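Local coordinates for oligopeptide ABC transporter, periplasmic oligopeptide-binding protein, putative (Thermotoga maritima MSB8, PDB 5IPW) that probably binds oligopeptides in the periplasm and passes them to an ABC transporter for uptake, at residues E429-L432 against P438-F441; D516-G521 against N585-G590. One frame throughout, in Å; residues are numbered along the deposited sequence.

Interaction 1 (E429-L432 against P438-F441); sequences EYRL and PLRF
Leu-439 and Arg-431 join the two segments through their backbones: the amide N of Leu-439 gives its hydrogen to O of Arg-431 over 2.9 Å. The bond is nearly straight at the hydrogen, 171°. CB of Leu-439 lies 3.4 Å from the same O of Arg-431, carried there by the bond. The bond belongs to a single beta bridge between Leu-432 and Pro-438, whose CA atoms lie 4.6 Å apart. These two form the non-hydrogen-bonded pair, a place where a proline's missing N-H costs nothing, since the bond lies on the flanking Arg-431 and Leu-439.

The apolar contact is made near the surface, where Leu-432 reaches across with one branch. Its CD2 stands 3.7 Å from CA of Pro-438, so the methyl rests on the proline's backbone, whose ring points away. Leu-439 has its CG anti to its own backbone N (chi1 -177°), which carries the branched end onward to Leu-422 and Val-466. A leucine suits this buried place because it fills space between loops without asking for a polar partner.

The buried guanidinium of Arg-431 turns to other partners: it forms a salt bridge with Asp-418 and a cation-pi contact with Trp-424, while its NE bonds to O of Ile-464.

The bridge closes a turn of five residues late in the long loop between helix 410-420 and strand 440-445. Backbone bonds from Leu-439 and Phe-441 to Trp-467 tie it to the neighbouring strand 467-472, and Phe-441 packs against Trp-461 of helix 448-462.

Interaction 2 (D516-G521 against N585-G590); sequences DFWYIG and NLWMIG
Trp-518 and Trp-587 lay their six-membered rings against each other in an offset stack, with centroids 4.5 Å apart and planes inclined by only 14°. Atom CZ3 of Trp-518 sits over one face of the Trp-587 indole, 3.3 Å from its CD2, while CE3 of Trp-518 is 3.4 Å from CB of Trp-587. The six-membered ring of Trp-518 thus overlaps Trp-587 only in part, with CZ3 offset toward the rim. Trp-518 holds CG between its backbone N and carbonyl carbon (chi1 77°), a rotamer that swings the indole out toward residues 585-590. On the opposite face of Trp-587 lies CB of Asn-585, so the ring is sandwiched.

Met-588 takes the pyrrole end of Trp-518. Its chain is extended at chi2 but bends at chi3 (-73°), bringing CE to 3.7 Å from CD1 of Trp-518; SD approaches that five-membered ring obliquely in a Met-aromatic contact. The flexible, polarisable thioether suits a buried place beside an aromatic ring. Trp-518 NE1 is satisfied by O of Val-506, which helps fix the rotation of the indole.

Asp-516 bonds within its own segment. Its OD2 accepts from N of Trp-518 at 3.2 Å, an Asx turn, and its OD1 pairs with Arg-340, giving the buried carboxylate a charged partner.

His-582, near the end of helix 568-584, meets both indoles, and helix 550-564 supplies Val-551, Val-552 and Leu-555 against Trp-587. Strand 340-343 touches both segments, through Ser-342 at Trp-518 and Arg-340 at Met-588, while Ile-589, in the short strand around 589-591, bonds through its backbone to Ile-341.

Overall arrangement
Interactions 1 and 2 follow one another along the chain, the first closing before the second opens. Their centres lie 22 Å apart and their nearest atoms about 8 Å, so they do not touch, yet both reach the same five-stranded mixed sheet, ordered 467-472, 440-445, 489-494, 340-343, 589-591. Interaction 1 sits at the start of 440-445, far from the centre of the chain; interaction 2 is buried beside the outermost strand 589-591, against the loop after 489-494. Two remote parts of the sequence are thereby built into one sheet-and-helix lobe, consistent with the two-lobed architecture of periplasmic binding proteins.

Interaction 1 (E429-L432 against P438-F441)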
loop_
_atom_site.group_PDB
_atom_site.type_symbol
_atom_site.label_atom_id
_atom_site.label_comp_id
_atom_site.label_asym_id
_atom_site.label_seq_id
_atom_site.Cartn_x
_atom_site.Cartn_y
_atom_site.Cartn_z
ATOM N N GLU A 429 -23.348 40.057 3.148
ATOM C CA GLU A 429 -22.965 39.061 4.152
ATOM C C GLU A 429 -22.729 37.701 3.495
ATOM O O GLU A 429 -21.685 37.075 3.697
ATOM C CB GLU A 429 -24.042 38.952 5.236
ATOM C CG GLU A 429 -23.693 37.971 6.347
ATOM C CD GLU A 429 -24.598 38.095 7.556
ATOM O OE1 GLU A 429 -25.771 38.498 7.397
ATOM O OE2 GLU A 429 -24.132 37.780 8.671
ATOM N N TYR A 430 -23.716 37.250 2.728
ATOM C CA TYR A 430 -23.570 36.087 1.857
ATOM C C TYR A 430 -24.113 36.467 0.497
ATOM O O TYR A 430 -24.805 37.472 0.365
ATOM C CB TYR A 430 -24.339 34.887 2.409
ATOM C CG TYR A 430 -23.863 34.416 3.766
ATOM C CD1 TYR A 430 -22.614 33.816 3.921
ATOM C CD2 TYR A 430 -24.664 34.558 4.897
ATOM C CE1 TYR A 430 -22.175 33.378 5.164
ATOM C CE2 TYR A 430 -24.235 34.121 6.144
ATOM C CZ TYR A 430 -22.991 33.534 6.272
ATOM O OH TYR A 430 -22.572 33.102 7.508
ATOM N N ARG A 431 -23.806 35.672 -0.517
ATOM C CA ARG A 431 -24.370 35.920 -1.841
ATOM C C ARG A 431 -25.604 35.043 -2.081
ATOM O O ARG A 431 -26.103 34.412 -1.140
ATOM C CB ARG A 431 -23.305 35.829 -2.948
ATOM C CG ARG A 431 -22.435 34.593 -2.991
ATOM C CD ARG A 431 -21.386 34.765 -4.084
ATOM N NE ARG A 431 -20.255 35.603 -3.667
ATOM C CZ ARG A 431 -19.530 36.386 -4.474
ATOM N NH1 ARG A 431 -19.803 36.492 -5.775
ATOM N NH2 ARG A 431 -18.519 37.085 -3.971
ATOM N N LEU A 432 -26.122 35.044 -3.311
ATOM C CA LEU A 432 -27.435 34.473 -3.595
ATOM C C LEU A 432 -27.449 33.635 -4.867
ATOM O O LEU A 432 -26.701 33.901 -5.810
ATOM C CB LEU A 432 -28.474 35.593 -3.740
ATOM C CG LEU A 432 -28.620 36.622 -2.614
ATOM C CD1 LEU A 432 -29.501 37.767 -3.087
ATOM C CD2 LEU A 432 -29.180 36.013 -1.333
ATOM N N PRO A 438 -30.568 32.387 -0.387
ATOM C CA PRO A 438 -29.228 32.588 0.152
ATOM C C PRO A 438 -28.341 31.434 -0.282
ATOM O O PRO A 438 -28.759 30.278 -0.186
ATOM C CB PRO A 438 -29.427 32.566 1.676
ATOM C CG PRO A 438 -30.895 32.561 1.916
ATOM C CD PRO A 438 -31.554 32.085 0.664
ATOM N N LEU A 439 -27.147 31.738 -0.779
ATOM C CA LEU A 439 -26.219 30.690 -1.197
ATOM C C LEU A 439 -25.711 29.942 0.035
ATOM O O LEU A 439 -24.839 30.424 0.767
ATOM C CB LEU A 439 -25.070 31.269 -2.015
ATOM C CG LEU A 439 -24.114 30.209 -2.548
ATOM C CD1 LEU A 439 -23.763 30.475 -3.999
ATOM C CD2 LEU A 439 -22.864 30.165 -1.697
ATOM N N ARG A 440 -26.288 28.764 0.251
ATOM C CA ARG A 440 -26.078 27.997 1.461
ATOM C C ARG A 440 -26.151 26.509 1.157
ATOM O O ARG A 440 -26.926 26.074 0.302
ATOM C CB ARG A 440 -27.132 28.366 2.509
ATOM C CG ARG A 440 -27.111 27.508 3.770
ATOM C CD ARG A 440 -28.152 27.967 4.779
ATOM N NE ARG A 440 -28.115 27.174 6.007
ATOM C CZ ARG A 440 -28.710 27.502 7.156
ATOM N NH1 ARG A 440 -29.415 28.627 7.277
ATOM N NH2 ARG A 440 -28.593 26.694 8.203
ATOM N N PHE A 441 -25.328 25.736 1.860
ATOM C CA PHE A 441 -25.446 24.285 1.854
ATOM C C PHE A 441 -24.791 23.708 3.088
ATOM O O PHE A 441 -24.077 24.405 3.804
ATOM C CB PHE A 441 -24.857 23.673 0.583
ATOM C CG PHE A 441 -23.410 23.995 0.360
ATOM C CD1 PHE A 441 -23.036 25.187 -0.249
ATOM C CD2 PHE A 441 -22.418 23.098 0.733
ATOM C CE1 PHE A 441 -21.701 25.482 -0.469
ATOM C CE2 PHE A 441 -21.080 23.388 0.516
ATOM C CZ PHE A 441 -20.722 24.582 -0.085
#

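Interaction 2 (D516-G521 against N585-G590)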
loop_
_atom_site.group_PDB
_atom_site.type_symbol
_atom_site.label_atom_id
_atom_site.label_comp_id
_atom_site.label_asym_id
_atom_site.label_seq_id
_atom_site.Cartn_x
_atom_site.Cartn_y
_atom_site.Cartn_z
ATOM N N ASP A 516 -16.616 6.148 -5.067
ATOM C CA ASP A 516 -16.242 7.215 -4.159
ATOM C C ASP A 516 -17.344 8.252 -4.144
ATOM O O ASP A 516 -18.129 8.351 -5.077
ATOM C CB ASP A 516 -14.942 7.888 -4.581
ATOM C CG ASP A 516 -14.439 8.863 -3.536
ATOM O OD1 ASP A 516 -13.880 8.397 -2.518
ATOM O OD2 ASP A 516 -14.631 10.088 -3.709
ATOM N N PHE A 517 -17.376 9.042 -3.085
ATOM C CA PHE A 517 -18.406 10.043 -2.916
ATOM C C PHE A 517 -18.528 11.013 -4.082
ATOM O O PHE A 517 -19.647 11.410 -4.420
ATOM C CB PHE A 517 -18.173 10.827 -1.629
ATOM C CG PHE A 517 -18.192 9.974 -0.404
ATOM C CD1 PHE A 517 -19.302 9.208 -0.104
ATOM C CD2 PHE A 517 -17.100 9.925 0.441
ATOM C CE1 PHE A 517 -19.326 8.413 1.021
ATOM C CE2 PHE A 517 -17.119 9.130 1.572
ATOM C CZ PHE A 517 -18.234 8.378 1.865
ATOM N N TRP A 518 -17.406 11.388 -4.700
ATOM C CA TRP A 518 -17.430 12.481 -5.686
ATOM C C TRP A 518 -18.217 12.143 -6.952
ATOM O O TRP A 518 -18.774 13.036 -7.570
ATOM C CB TRP A 518 -16.020 13.034 -6.010
ATOM C CG TRP A 518 -15.134 12.216 -6.936
ATOM C CD1 TRP A 518 -14.153 11.345 -6.567
ATOM C CD2 TRP A 518 -15.110 12.257 -8.370
ATOM N NE1 TRP A 518 -13.543 10.813 -7.676
ATOM C CE2 TRP A 518 -14.107 11.359 -8.797
ATOM C CE3 TRP A 518 -15.848 12.950 -9.335
ATOM C CZ2 TRP A 518 -13.835 11.120 -10.151
ATOM C CZ3 TRP A 518 -15.573 12.712 -10.690
ATOM C CH2 TRP A 518 -14.577 11.803 -11.077
ATOM N N TYR A 519 -18.298 10.866 -7.318
ATOM C CA TYR A 519 -19.099 10.480 -8.477
ATOM C C TYR A 519 -20.231 9.524 -8.150
ATOM O O TYR A 519 -20.789 8.909 -9.054
ATOM C CB TYR A 519 -18.219 9.881 -9.574
ATOM C CG TYR A 519 -17.492 8.611 -9.209
ATOM C CD1 TYR A 519 -18.083 7.366 -9.388
ATOM C CD2 TYR A 519 -16.198 8.655 -8.721
ATOM C CE1 TYR A 519 -17.409 6.204 -9.070
ATOM C CE2 TYR A 519 -15.515 7.501 -8.403
ATOM C CZ TYR A 519 -16.125 6.279 -8.576
ATOM O OH TYR A 519 -15.450 5.125 -8.259
ATOM N N ILE A 520 -20.598 9.424 -6.879
ATOM C CA ILE A 520 -21.517 8.371 -6.449
ATOM C C ILE A 520 -22.900 8.516 -7.096
ATOM O O ILE A 520 -23.481 7.528 -7.540
ATOM C CB ILE A 520 -21.597 8.266 -4.904
ATOM C CG1 ILE A 520 -22.296 6.972 -4.499
ATOM C CG2 ILE A 520 -22.294 9.461 -4.280
ATOM C CD1 ILE A 520 -22.136 6.649 -3.031
ATOM N N GLY A 521 -23.400 9.746 -7.184
ATOM C CA GLY A 521 -24.644 10.031 -7.895
ATOM C C GLY A 521 -24.640 9.644 -9.372
ATOM O O GLY A 521 -25.687 9.333 -9.928
ATOM N N ASN A 585 -10.678 19.710 -13.784
ATOM C CA ASN A 585 -11.887 19.666 -12.959
ATOM C C ASN A 585 -11.465 19.387 -11.530
ATOM O O ASN A 585 -10.610 18.551 -11.302
ATOM C CB ASN A 585 -12.813 18.552 -13.421
ATOM C CG ASN A 585 -13.075 18.585 -14.916
ATOM O OD1 ASN A 585 -14.119 19.053 -15.356
ATOM N ND2 ASN A 585 -12.130 18.078 -15.706
ATOM N N LEU A 586 -12.048 20.072 -10.561
ATOM C CA LEU A 586 -11.623 19.886 -9.171
ATOM C C LEU A 586 -12.713 19.245 -8.323
ATOM O O LEU A 586 -13.157 19.814 -7.321
ATOM C CB LEU A 586 -11.152 21.218 -8.577
ATOM C CG LEU A 586 -9.644 21.370 -8.361
ATOM C CD1 LEU A 586 -8.837 20.954 -9.577
ATOM C CD2 LEU A 586 -9.330 22.810 -7.991
ATOM N N TRP A 587 -13.114 18.038 -8.718
ATOM C CA TRP A 587 -14.202 17.320 -8.048
ATOM C C TRP A 587 -13.921 17.031 -6.584
ATOM O O TRP A 587 -14.840 16.987 -5.775
ATOM C CB TRP A 587 -14.477 16.013 -8.750
ATOM C CG TRP A 587 -14.976 16.182 -10.120
ATOM C CD1 TRP A 587 -16.136 16.784 -10.507
ATOM C CD2 TRP A 587 -14.342 15.721 -11.308
ATOM N NE1 TRP A 587 -16.262 16.726 -11.871
ATOM C CE2 TRP A 587 -15.174 16.074 -12.388
ATOM C CE3 TRP A 587 -13.149 15.037 -11.565
ATOM C CZ2 TRP A 587 -14.850 15.770 -13.708
ATOM C CZ3 TRP A 587 -12.828 14.732 -12.873
ATOM C CH2 TRP A 587 -13.674 15.100 -13.931
ATOM N N MET A 588 -12.653 16.813 -6.247
ATOM C CA MET A 588 -12.247 16.706 -4.847
ATOM C C MET A 588 -11.456 17.938 -4.460
ATOM O O MET A 588 -10.505 18.313 -5.140
ATOM C CB MET A 588 -11.406 15.450 -4.612
ATOM C CG MET A 588 -12.223 14.174 -4.476
ATOM S SD MET A 588 -11.216 12.680 -4.365
ATOM C CE MET A 588 -10.666 12.549 -6.064
ATOM N N ILE A 589 -11.861 18.571 -3.367
ATOM C CA ILE A 589 -11.160 19.733 -2.843
ATOM C C ILE A 589 -10.640 19.369 -1.466
ATOM O O ILE A 589 -11.391 19.332 -0.492
ATOM C CB ILE A 589 -12.074 20.979 -2.765
ATOM C CG1 ILE A 589 -12.542 21.386 -4.169
ATOM C CG2 ILE A 589 -11.339 22.135 -2.104
ATOM C CD1 ILE A 589 -13.635 22.433 -4.176
ATOM N N GLY A 590 -9.349 19.077 -1.401
ATOM C CA GLY A 590 -8.696 18.722 -0.143
ATOM C C GLY A 590 -7.934 19.848 0.507
ATOM O O GLY A 590 -7.713 20.898 -0.091
#